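Glycosyltransferase Gtf1 (Streptococcus pneumoniae, PDB 4PQG) is a bacterial glycosyltransferase of the GT-B fold that binds uridine-5'-diphosphate and carries an additional extended beta-sheet domain. Local coordinates at residues E359-S367 against Y386-L395; D344-A353 against H456-A466. All blocks are in the same frame, centred on the assembly; numbering follows the deposited sequence.

Overall arrangement
Both contacts belong to one Rossmann-like domain of the GT-B fold, and they illustrate how such a domain is built in layers: contact 1 pairs two strands within the parallel sheet, while contact 2 packs two helices lying outside it. Their centres are about 17 Å apart, and contact 1 is nested inside the chain loop that contact 2 closes. Helix 343-353 is followed in the chain by strand 361-365, and the layers meet where Ile364 CD1 lies 3.6 Å from Val347 CG2. The uracil of uridine-5'-diphosphate sits at the C-terminal end of contact 1; contact 2 is further back, the side chain of Leu346 being about 12 Å from the ligand.

Contact 1: E359-S367 against Y386-L395; sequences ELTFDIYGS and YIQLKGHAEL. With UDP (uridine-5'-diphosphate), chain C.
Phe362 and Ile387 open a parallel strand pair in a beta-alpha-beta unit of the Rossmann-like domain, with strand 387-391 at the sheet edge and helix 371-380 making the crossover. The backbone ladder pairs Phe362 N with Tyr386 O, Gln388 N with Phe362 O, Ile364 N with Gln388 O and, at 2.8 Å, Lys390 N with Ile364 O. Beyond it, Gly366 N approaches Gly391 O from above the carbonyl plane, a bond off the lone pairs. A water joins Ile364 O, Gly366 O and Gly391 N.

Apolar contacts occupy the face toward helices 343-353 and 371-380, where Ile387 CG2 touches Phe362 CD2 (3.9 Å) and Ile364 CD1. On the other face Lys390 bends at chi2 and chi3 and runs alongside Tyr365, its CB 3.7 Å from the ring centroid in a CH-pi contact. Tyr402 OH is hydrogen-bonded to Tyr365 OH and Asp363 OD2.

At the C-terminal end the ligand's uracil lies over the His392 ring, whose NE2 is hydrogen-bonded to Tyr27 OH and whose ND1 meets a water in the ring plane. Ala393 grips the base edge twice: its N reaches UDP O4 at 2.9 Å, and its O accepts a hydrogen bond from UDP N3 at 2.7 Å.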
loop_
_atom_site.group_PDB
_atom_site.type_symbol
_atom_site.label_atom_id
_atom_site.label_comp_id
_atom_site.label_asym_id
_atom_site.label_seq_id
_atom_site.Cartn_x
_atom_site.Cartn_y
_atom_site.Cartn_z
ATOM N N GLU A 359 31.038 -10.263 12.265
ATOM C CA GLU A 359 30.892 -9.995 10.838
ATOM C C GLU A 359 29.430 -9.678 10.444
ATOM O O GLU A 359 29.172 -9.151 9.360
ATOM C CB GLU A 359 31.415 -11.197 10.049
ATOM C CG GLU A 359 32.185 -10.852 8.782
ATOM C CD GLU A 359 33.458 -10.062 9.054
ATOM O OE1 GLU A 359 34.058 -10.216 10.144
ATOM O OE2 GLU A 359 33.864 -9.278 8.172
ATOM N N LEU A 360 28.492 -10.008 11.334
ATOM C CA LEU A 360 27.064 -9.758 11.113
ATOM C C LEU A 360 26.746 -8.356 10.614
ATOM O O LEU A 360 27.225 -7.376 11.181
ATOM C CB LEU A 360 26.279 -9.981 12.403
ATOM C CG LEU A 360 25.777 -11.387 12.691
ATOM C CD1 LEU A 360 24.850 -11.330 13.902
ATOM C CD2 LEU A 360 25.075 -11.983 11.475
ATOM N N THR A 361 25.936 -8.268 9.556
ATOM C CA THR A 361 25.285 -6.997 9.200
ATOM C C THR A 361 23.770 -7.176 9.083
ATOM O O THR A 361 23.288 -8.289 8.923
ATOM C CB THR A 361 25.809 -6.392 7.898
ATOM O OG1 THR A 361 25.780 -7.397 6.878
ATOM C CG2 THR A 361 27.234 -5.833 8.084
ATOM N N PHE A 362 23.040 -6.065 9.167
ATOM C CA PHE A 362 21.575 -6.071 9.209
ATOM C C PHE A 362 21.083 -4.829 8.496
ATOM O O PHE A 362 21.237 -3.734 9.009
ATOM C CB PHE A 362 21.074 -6.081 10.670
ATOM C CG PHE A 362 19.562 -6.113 10.823
ATOM C CD1 PHE A 362 18.743 -6.739 9.875
ATOM C CD2 PHE A 362 18.960 -5.555 11.948
ATOM C CE1 PHE A 362 17.357 -6.780 10.040
ATOM C CE2 PHE A 362 17.581 -5.603 12.114
ATOM C CZ PHE A 362 16.779 -6.215 11.157
ATOM N N ASP A 363 20.528 -5.016 7.296
ATOM C CA ASP A 363 19.926 -3.925 6.524
ATOM C C ASP A 363 18.416 -3.924 6.683
ATOM O O ASP A 363 17.772 -4.975 6.591
ATOM C CB ASP A 363 20.330 -4.018 5.045
ATOM C CG ASP A 363 21.744 -3.506 4.791
ATOM O OD1 ASP A 363 22.299 -2.774 5.654
ATOM O OD2 ASP A 363 22.300 -3.834 3.720
ATOM N N ILE A 364 17.868 -2.737 6.941
ATOM C CA ILE A 364 16.444 -2.558 7.227
ATOM C C ILE A 364 15.795 -1.713 6.127
ATOM O O ILE A 364 16.081 -0.523 6.003
ATOM C CB ILE A 364 16.220 -1.914 8.628
ATOM C CG1 ILE A 364 16.754 -2.824 9.743
ATOM C CG2 ILE A 364 14.745 -1.627 8.874
ATOM C CD1 ILE A 364 16.894 -2.139 11.101
ATOM N N TYR A 365 14.940 -2.343 5.330
ATOM C CA TYR A 365 14.238 -1.679 4.223
ATOM C C TYR A 365 12.820 -1.290 4.633
ATOM O O TYR A 365 12.167 -2.015 5.370
ATOM C CB TYR A 365 14.188 -2.597 3.005
ATOM C CG TYR A 365 15.544 -2.792 2.371
ATOM C CD1 TYR A 365 15.950 -2.013 1.293
ATOM C CD2 TYR A 365 16.433 -3.741 2.871
ATOM C CE1 TYR A 365 17.194 -2.173 0.718
ATOM C CE2 TYR A 365 17.684 -3.914 2.301
ATOM C CZ TYR A 365 18.062 -3.123 1.234
ATOM O OH TYR A 365 19.304 -3.298 0.675
ATOM N N GLY A 366 12.367 -0.138 4.163
ATOM C CA GLY A 366 11.018 0.348 4.459
ATOM C C GLY A 366 11.021 1.757 5.028
ATOM O O GLY A 366 12.082 2.339 5.251
ATOM N N SER A 367 9.828 2.306 5.247
ATOM C CA SER A 367 9.668 3.634 5.839
ATOM C C SER A 367 8.612 3.580 6.911
ATOM O O SER A 367 7.778 2.684 6.917
ATOM C CB SER A 367 9.242 4.664 4.792
ATOM O OG SER A 367 10.190 4.692 3.754
ATOM N N TYR A 386 27.270 -1.523 11.069
ATOM C CA TYR A 386 26.727 -2.837 10.712
ATOM C C TYR A 386 25.193 -2.981 10.723
ATOM O O TYR A 386 24.667 -4.021 10.295
ATOM C CB TYR A 386 27.405 -3.940 11.534
ATOM C CG TYR A 386 27.037 -4.032 13.005
ATOM C CD1 TYR A 386 26.089 -4.951 13.443
ATOM C CD2 TYR A 386 27.681 -3.246 13.966
ATOM C CE1 TYR A 386 25.754 -5.062 14.787
ATOM C CE2 TYR A 386 27.360 -3.356 15.321
ATOM C CZ TYR A 386 26.396 -4.268 15.720
ATOM O OH TYR A 386 26.061 -4.401 17.050
ATOM N N ILE A 387 24.493 -1.963 11.227
ATOM C CA ILE A 387 23.023 -1.892 11.145
ATOM C C ILE A 387 22.617 -0.566 10.491
ATOM O O ILE A 387 22.974 0.518 10.991
ATOM C CB ILE A 387 22.326 -2.053 12.522
ATOM C CG1 ILE A 387 22.790 -3.337 13.218
ATOM C CG2 ILE A 387 20.802 -2.102 12.358
ATOM C CD1 ILE A 387 22.369 -3.477 14.669
ATOM N N GLN A 388 21.888 -0.659 9.373
ATOM C CA GLN A 388 21.511 0.520 8.576
ATOM C C GLN A 388 20.072 0.495 8.029
ATOM O O GLN A 388 19.544 -0.559 7.674
ATOM C CB GLN A 388 22.498 0.737 7.424
ATOM C CG GLN A 388 23.846 1.277 7.880
ATOM C CD GLN A 388 24.953 1.078 6.861
ATOM O OE1 GLN A 388 24.698 0.794 5.686
ATOM N NE2 GLN A 388 26.206 1.221 7.318
ATOM N N LEU A 389 19.470 1.682 7.981
ATOM C CA LEU A 389 18.156 1.906 7.397
ATOM C C LEU A 389 18.356 2.298 5.948
ATOM O O LEU A 389 19.043 3.270 5.641
ATOM C CB LEU A 389 17.422 3.031 8.136
ATOM C CG LEU A 389 16.637 2.769 9.432
ATOM C CD1 LEU A 389 17.443 1.989 10.456
ATOM C CD2 LEU A 389 16.162 4.085 10.033
ATOM N N LYS A 390 17.748 1.535 5.061
ATOM C CA LYS A 390 17.967 1.716 3.633
ATOM C C LYS A 390 16.863 2.516 2.955
ATOM O O LYS A 390 17.009 2.890 1.803
ATOM C CB LYS A 390 18.107 0.358 2.947
ATOM C CG LYS A 390 19.190 -0.532 3.548
ATOM C CD LYS A 390 20.577 0.088 3.414
ATOM C CE LYS A 390 21.170 -0.254 2.059
ATOM N NZ LYS A 390 22.342 0.621 1.755
ATOM N N GLY A 391 15.763 2.772 3.660
ATOM C CA GLY A 391 14.614 3.446 3.042
ATOM C C GLY A 391 13.719 2.444 2.343
ATOM O O GLY A 391 13.989 1.241 2.360
ATOM N N HIS A 392 12.645 2.934 1.729
ATOM C CA HIS A 392 11.728 2.073 0.973
ATOM C C HIS A 392 12.310 1.912 -0.393
ATOM O O HIS A 392 12.584 2.908 -1.071
ATOM C CB HIS A 392 10.340 2.709 0.902
ATOM C CG HIS A 392 9.271 1.782 0.387
ATOM N ND1 HIS A 392 8.462 1.081 1.208
ATOM C CD2 HIS A 392 8.887 1.458 -0.919
ATOM C CE1 HIS A 392 7.612 0.339 0.477
ATOM N NE2 HIS A 392 7.875 0.569 -0.831
ATOM N N ALA A 393 12.540 0.671 -0.823
ATOM C CA ALA A 393 13.161 0.455 -2.131
ATOM C C ALA A 393 12.455 -0.592 -3.003
ATOM O O ALA A 393 11.574 -1.321 -2.540
ATOM C CB ALA A 393 14.646 0.126 -1.963
ATOM N N GLU A 394 12.818 -0.620 -4.282
ATOM C CA GLU A 394 12.469 -1.721 -5.174
ATOM C C GLU A 394 13.322 -2.923 -4.751
ATOM O O GLU A 394 14.540 -2.850 -4.790
ATOM C CB GLU A 394 12.775 -1.336 -6.638
ATOM C CG GLU A 394 12.906 -2.517 -7.599
ATOM C CD GLU A 394 11.650 -3.365 -7.622
ATOM O OE1 GLU A 394 10.546 -2.783 -7.624
ATOM O OE2 GLU A 394 11.757 -4.606 -7.610
ATOM N N LEU A 395 12.675 -4.012 -4.348
ATOM C CA LEU A 395 13.370 -5.107 -3.670
ATOM C C LEU A 395 13.679 -6.347 -4.518
ATOM O O LEU A 395 14.340 -7.273 -4.022
ATOM C CB LEU A 395 12.601 -5.538 -2.416
ATOM C CG LEU A 395 12.233 -4.504 -1.350
ATOM C CD1 LEU A 395 11.388 -5.167 -0.279
ATOM C CD2 LEU A 395 13.476 -3.872 -0.734
HETATM N N1 UDP C . 8.227 -3.112 0.233
HETATM C C2 UDP C . 9.007 -2.450 -0.740
HETATM N N3 UDP C . 10.113 -1.825 -0.363
HETATM C C4 UDP C . 10.525 -1.786 0.912
HETATM C C5 UDP C . 9.777 -2.422 1.908
HETATM C C6 UDP C . 8.611 -3.096 1.527
HETATM O O2 UDP C . 8.679 -2.455 -1.953
HETATM O O4 UDP C . 11.583 -1.175 1.182
HETATM C "C1'" UDP C . 7.028 -3.832 -0.221
HETATM C "C2'" UDP C . 7.316 -5.331 -0.188
HETATM O "O2'" UDP C . 7.956 -5.830 -1.379
HETATM C "C3'" UDP C . 5.957 -5.975 0.026
HETATM C "C4'" UDP C . 5.141 -4.886 0.718
HETATM O "O4'" UDP C . 5.918 -3.678 0.664
HETATM O "O3'" UDP C . 5.345 -6.296 -1.229
HETATM C "C5'" UDP C . 4.862 -5.200 2.187
HETATM O "O5'" UDP C . 3.907 -6.244 2.249
HETATM P PA UDP C . 3.795 -7.205 3.529
HETATM O O1A UDP C . 2.678 -8.187 3.297
HETATM O O2A UDP C . 5.183 -7.737 3.793
HETATM O O3A UDP C . 3.576 -6.256 4.816
HETATM P PB UDP C . 2.385 -5.243 5.196
HETATM O O1B UDP C . 2.156 -5.494 6.669
HETATM O O2B UDP C . 2.930 -3.863 4.864
HETATM O O3B UDP C . 1.184 -5.669 4.374
HETATM O O HOH W 1 24.408 -2.985 7.425
HETATM O O HOH W 2 14.664 1.786 6.109
HETATM O O HOH W 3 7.687 0.822 3.846
HETATM O O HOH W 4 12.350 5.649 1.586
#

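Contact 2: D344-A353 against H456-A466; sequences DWLVKAVIEA and HVEDQIKQAYA
With CG anti to the carbonyl carbon (chi1 -61°), the indole of Trp345 swings from its helix to meet Ile461, whose CG1 takes the same setting and carries CD1 to the ring. That methyl stands over one face of the six-membered ring, 3.6 Å from its centroid and almost on the normal, a clear CH-pi contact. Ile461 CG2 lies beside Trp345 CB, so both branches of the isoleucine are used. At the far rim of the indole, Trp345 CH2 is 3.6 Å from His456 CD2; the two rings are nearly parallel but slid so far apart that they barely overlap.

Across the opposite end of the indole runs Glu458, its CG near Trp345 CD1 and its carboxylate nearly perpendicular to the ring. The extended chain of Lys348 crosses it at about a right angle, and NZ straddles the carboxylate, 3.1 Å from both Glu458 OE1 and Glu458 OE2, in a salt bridge whose hydrogen bonds are weak. Asp344 OD2 lies 4.4 Å from Glu458 OE2, a proximity of like charges that the lysine may partly offset.

At the crossing (-57°, axes 7.9 Å apart) Lys462 CB lies over the backbone of Ala349, and the small alanine side chains are consistent with the close approach. Ala349 CB packs 3.4 Å from Tyr465 CB, and Ala466 CB touches both Ala349 O and Glu352 CG. Leu346 CD2 extends this patch, meeting the Tyr465 ring obliquely, 3.7 Å from Tyr465 CE1.

The helix pair lies against the parallel sheet: Tyr465 OH is hydrogen-bonded to Thr407 O and its ring meets Phe431 edge-to-face, Leu346 and Val347 rest on Phe362 of strand 361-365, and Asp344 and Val347 touch helix 371-380.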
loop_
_atom_site.group_PDB
_atom_site.type_symbol
_atom_site.label_atom_id
_atom_site.label_comp_id
_atom_site.label_asym_id
_atom_site.label_seq_id
_atom_site.Cartn_x
_atom_site.Cartn_y
_atom_site.Cartn_z
ATOM N N ASP A 344 12.575 -3.016 16.344
ATOM C CA ASP A 344 13.469 -2.695 17.464
ATOM C C ASP A 344 13.974 -3.941 18.181
ATOM O O ASP A 344 15.140 -4.000 18.571
ATOM C CB ASP A 344 12.847 -1.691 18.440
ATOM C CG ASP A 344 11.516 -2.156 18.989
ATOM O OD1 ASP A 344 10.646 -2.529 18.169
ATOM O OD2 ASP A 344 11.343 -2.143 20.232
ATOM N N TRP A 345 13.109 -4.942 18.328
ATOM C CA TRP A 345 13.521 -6.242 18.848
ATOM C C TRP A 345 14.577 -6.882 17.996
ATOM O O TRP A 345 15.537 -7.452 18.533
ATOM C CB TRP A 345 12.328 -7.178 19.027
ATOM C CG TRP A 345 11.281 -6.686 20.002
ATOM C CD1 TRP A 345 11.401 -5.668 20.940
ATOM C CD2 TRP A 345 9.919 -7.213 20.192
ATOM N NE1 TRP A 345 10.242 -5.521 21.654
ATOM C CE2 TRP A 345 9.314 -6.408 21.260
ATOM C CE3 TRP A 345 9.164 -8.212 19.588
ATOM C CZ2 TRP A 345 8.014 -6.620 21.697
ATOM C CZ3 TRP A 345 7.846 -8.412 20.025
ATOM C CH2 TRP A 345 7.289 -7.635 21.064
ATOM N N LEU A 346 14.439 -6.795 16.667
ATOM C CA LEU A 346 15.455 -7.347 15.769
ATOM C C LEU A 346 16.795 -6.630 15.887
ATOM O O LEU A 346 17.857 -7.279 15.878
ATOM C CB LEU A 346 15.002 -7.307 14.297
ATOM C CG LEU A 346 13.771 -8.146 13.948
ATOM C CD1 LEU A 346 13.457 -7.976 12.467
ATOM C CD2 LEU A 346 14.020 -9.611 14.295
ATOM N N VAL A 347 16.754 -5.302 15.967
ATOM C CA VAL A 347 17.982 -4.528 16.084
ATOM C C VAL A 347 18.752 -4.946 17.351
ATOM O O VAL A 347 19.948 -5.267 17.273
ATOM C CB VAL A 347 17.729 -2.993 16.037
ATOM C CG1 VAL A 347 18.990 -2.216 16.388
ATOM C CG2 VAL A 347 17.248 -2.571 14.654
ATOM N N LYS A 348 18.066 -4.973 18.497
ATOM C CA LYS A 348 18.671 -5.434 19.768
ATOM C C LYS A 348 19.203 -6.879 19.735
ATOM O O LYS A 348 20.246 -7.189 20.331
ATOM C CB LYS A 348 17.698 -5.240 20.930
ATOM C CG LYS A 348 17.281 -3.785 21.101
ATOM C CD LYS A 348 16.622 -3.526 22.443
ATOM C CE LYS A 348 16.415 -2.036 22.657
ATOM N NZ LYS A 348 15.997 -1.784 24.065
ATOM N N ALA A 349 18.491 -7.755 19.027
ATOM C CA ALA A 349 18.928 -9.128 18.824
ATOM C C ALA A 349 20.214 -9.180 18.002
ATOM O O ALA A 349 21.146 -9.936 18.339
ATOM C CB ALA A 349 17.834 -9.944 18.154
ATOM N N VAL A 350 20.270 -8.371 16.945
ATOM C CA VAL A 350 21.440 -8.317 16.071
ATOM C C VAL A 350 22.656 -7.745 16.809
ATOM O O VAL A 350 23.746 -8.292 16.684
ATOM C CB VAL A 350 21.153 -7.589 14.731
ATOM C CG1 VAL A 350 22.420 -7.416 13.899
ATOM C CG2 VAL A 350 20.128 -8.380 13.933
ATOM N N ILE A 351 22.461 -6.679 17.587
ATOM C CA ILE A 351 23.517 -6.135 18.460
ATOM C C ILE A 351 24.116 -7.222 19.360
ATOM O O ILE A 351 25.335 -7.293 19.530
ATOM C CB ILE A 351 23.012 -4.946 19.321
ATOM C CG1 ILE A 351 22.663 -3.754 18.427
ATOM C CG2 ILE A 351 24.041 -4.534 20.386
ATOM C CD1 ILE A 351 21.753 -2.750 19.114
ATOM N N GLU A 352 23.249 -8.067 19.905
ATOM C CA GLU A 352 23.641 -9.130 20.815
ATOM C C GLU A 352 24.382 -10.248 20.078
ATOM O O GLU A 352 25.461 -10.670 20.511
ATOM C CB GLU A 352 22.403 -9.655 21.553
ATOM C CG GLU A 352 22.646 -10.730 22.599
ATOM C CD GLU A 352 23.340 -10.219 23.860
ATOM O OE1 GLU A 352 23.309 -8.995 24.136
ATOM O OE2 GLU A 352 23.912 -11.068 24.580
ATOM N N ALA A 353 23.823 -10.706 18.960
ATOM C CA ALA A 353 24.439 -11.766 18.167
ATOM C C ALA A 353 25.803 -11.340 17.635
ATOM O O ALA A 353 26.705 -12.172 17.469
ATOM C CB ALA A 353 23.528 -12.195 17.026
ATOM N N HIS A 456 5.584 -10.518 26.167
ATOM C CA HIS A 456 6.576 -9.895 25.279
ATOM C C HIS A 456 7.750 -9.286 26.007
ATOM O O HIS A 456 8.041 -8.102 25.831
ATOM C CB HIS A 456 5.915 -8.851 24.369
ATOM C CG HIS A 456 4.900 -9.430 23.412
ATOM N ND1 HIS A 456 3.579 -9.247 23.561
ATOM C CD2 HIS A 456 5.061 -10.226 22.278
ATOM C CE1 HIS A 456 2.923 -9.885 22.576
ATOM N NE2 HIS A 456 3.831 -10.485 21.793
ATOM N N VAL A 457 8.430 -10.083 26.836
ATOM C CA VAL A 457 9.602 -9.606 27.588
ATOM C C VAL A 457 10.765 -9.347 26.624
ATOM O O VAL A 457 11.294 -10.273 26.010
ATOM C CB VAL A 457 10.041 -10.607 28.690
ATOM C CG1 VAL A 457 11.181 -10.030 29.525
ATOM C CG2 VAL A 457 8.859 -10.996 29.573
ATOM N N GLU A 458 11.153 -8.083 26.501
ATOM C CA GLU A 458 12.188 -7.661 25.560
ATOM C C GLU A 458 13.534 -8.391 25.715
ATOM O O GLU A 458 14.106 -8.851 24.725
ATOM C CB GLU A 458 12.384 -6.149 25.624
ATOM C CG GLU A 458 13.277 -5.606 24.524
ATOM C CD GLU A 458 13.725 -4.180 24.775
ATOM O OE1 GLU A 458 14.556 -3.956 25.685
ATOM O OE2 GLU A 458 13.259 -3.279 24.051
ATOM N N ASP A 459 14.033 -8.516 26.941
ATOM C CA ASP A 459 15.285 -9.263 27.172
ATOM C C ASP A 459 15.260 -10.710 26.672
ATOM O O ASP A 459 16.240 -11.173 26.088
ATOM C CB ASP A 459 15.658 -9.260 28.653
ATOM C CG ASP A 459 16.030 -7.882 29.165
ATOM O OD1 ASP A 459 16.400 -6.993 28.361
ATOM O OD2 ASP A 459 15.960 -7.695 30.394
ATOM N N GLN A 460 14.156 -11.419 26.930
ATOM C CA GLN A 460 13.949 -12.794 26.452
ATOM C C GLN A 460 13.901 -12.867 24.934
ATOM O O GLN A 460 14.488 -13.766 24.328
ATOM C CB GLN A 460 12.633 -13.369 26.976
ATOM C CG GLN A 460 12.779 -14.374 28.095
ATOM C CD GLN A 460 13.169 -13.710 29.393
ATOM O OE1 GLN A 460 12.306 -13.239 30.150
ATOM N NE2 GLN A 460 14.477 -13.661 29.660
ATOM N N ILE A 461 13.178 -11.926 24.332
ATOM C CA ILE A 461 13.036 -11.881 22.876
ATOM C C ILE A 461 14.385 -11.684 22.191
ATOM O O ILE A 461 14.737 -12.453 21.300
ATOM C CB ILE A 461 12.045 -10.789 22.435
ATOM C CG1 ILE A 461 10.619 -11.179 22.847
ATOM C CG2 ILE A 461 12.148 -10.536 20.927
ATOM C CD1 ILE A 461 9.680 -9.984 22.942
ATOM N N LYS A 462 15.140 -10.673 22.605
ATOM C CA LYS A 462 16.421 -10.391 21.968
ATOM C C LYS A 462 17.395 -11.558 22.136
ATOM O O LYS A 462 18.170 -11.863 21.226
ATOM C CB LYS A 462 17.020 -9.068 22.464
ATOM C CG LYS A 462 18.074 -9.171 23.548
ATOM C CD LYS A 462 18.410 -7.798 24.101
ATOM C CE LYS A 462 19.174 -7.930 25.408
ATOM N NZ LYS A 462 18.972 -6.725 26.260
ATOM N N GLN A 463 17.332 -12.211 23.296
ATOM C CA GLN A 463 18.171 -13.370 23.592
ATOM C C GLN A 463 17.798 -14.548 22.699
ATOM O O GLN A 463 18.674 -15.255 22.211
ATOM C CB GLN A 463 18.067 -13.736 25.080
ATOM C CG GLN A 463 18.392 -15.177 25.443
ATOM C CD GLN A 463 18.191 -15.458 26.932
ATOM O OE1 GLN A 463 17.311 -16.239 27.329
ATOM N NE2 GLN A 463 18.991 -14.795 27.771
ATOM N N ALA A 464 16.502 -14.737 22.466
ATOM C CA ALA A 464 16.033 -15.820 21.604
ATOM C C ALA A 464 16.479 -15.626 20.162
ATOM O O ALA A 464 17.109 -16.515 19.585
ATOM C CB ALA A 464 14.517 -15.992 21.698
ATOM N N TYR A 465 16.167 -14.471 19.570
ATOM C CA TYR A 465 16.607 -14.192 18.194
ATOM C C TYR A 465 18.133 -14.286 18.059
ATOM O O TYR A 465 18.629 -14.932 17.124
ATOM C CB TYR A 465 16.098 -12.826 17.705
ATOM C CG TYR A 465 14.695 -12.871 17.155
ATOM C CD1 TYR A 465 14.467 -13.004 15.779
ATOM C CD2 TYR A 465 13.591 -12.794 18.009
ATOM C CE1 TYR A 465 13.173 -13.058 15.271
ATOM C CE2 TYR A 465 12.302 -12.828 17.509
ATOM C CZ TYR A 465 12.094 -12.954 16.145
ATOM O OH TYR A 465 10.801 -13.004 15.675
ATOM N N ALA A 466 18.866 -13.659 18.988
ATOM C CA ALA A 466 20.339 -13.737 18.995
ATOM C C ALA A 466 20.809 -15.186 18.966
ATOM O O ALA A 466 21.640 -15.542 18.130
ATOM C CB ALA A 466 20.933 -13.026 20.201
#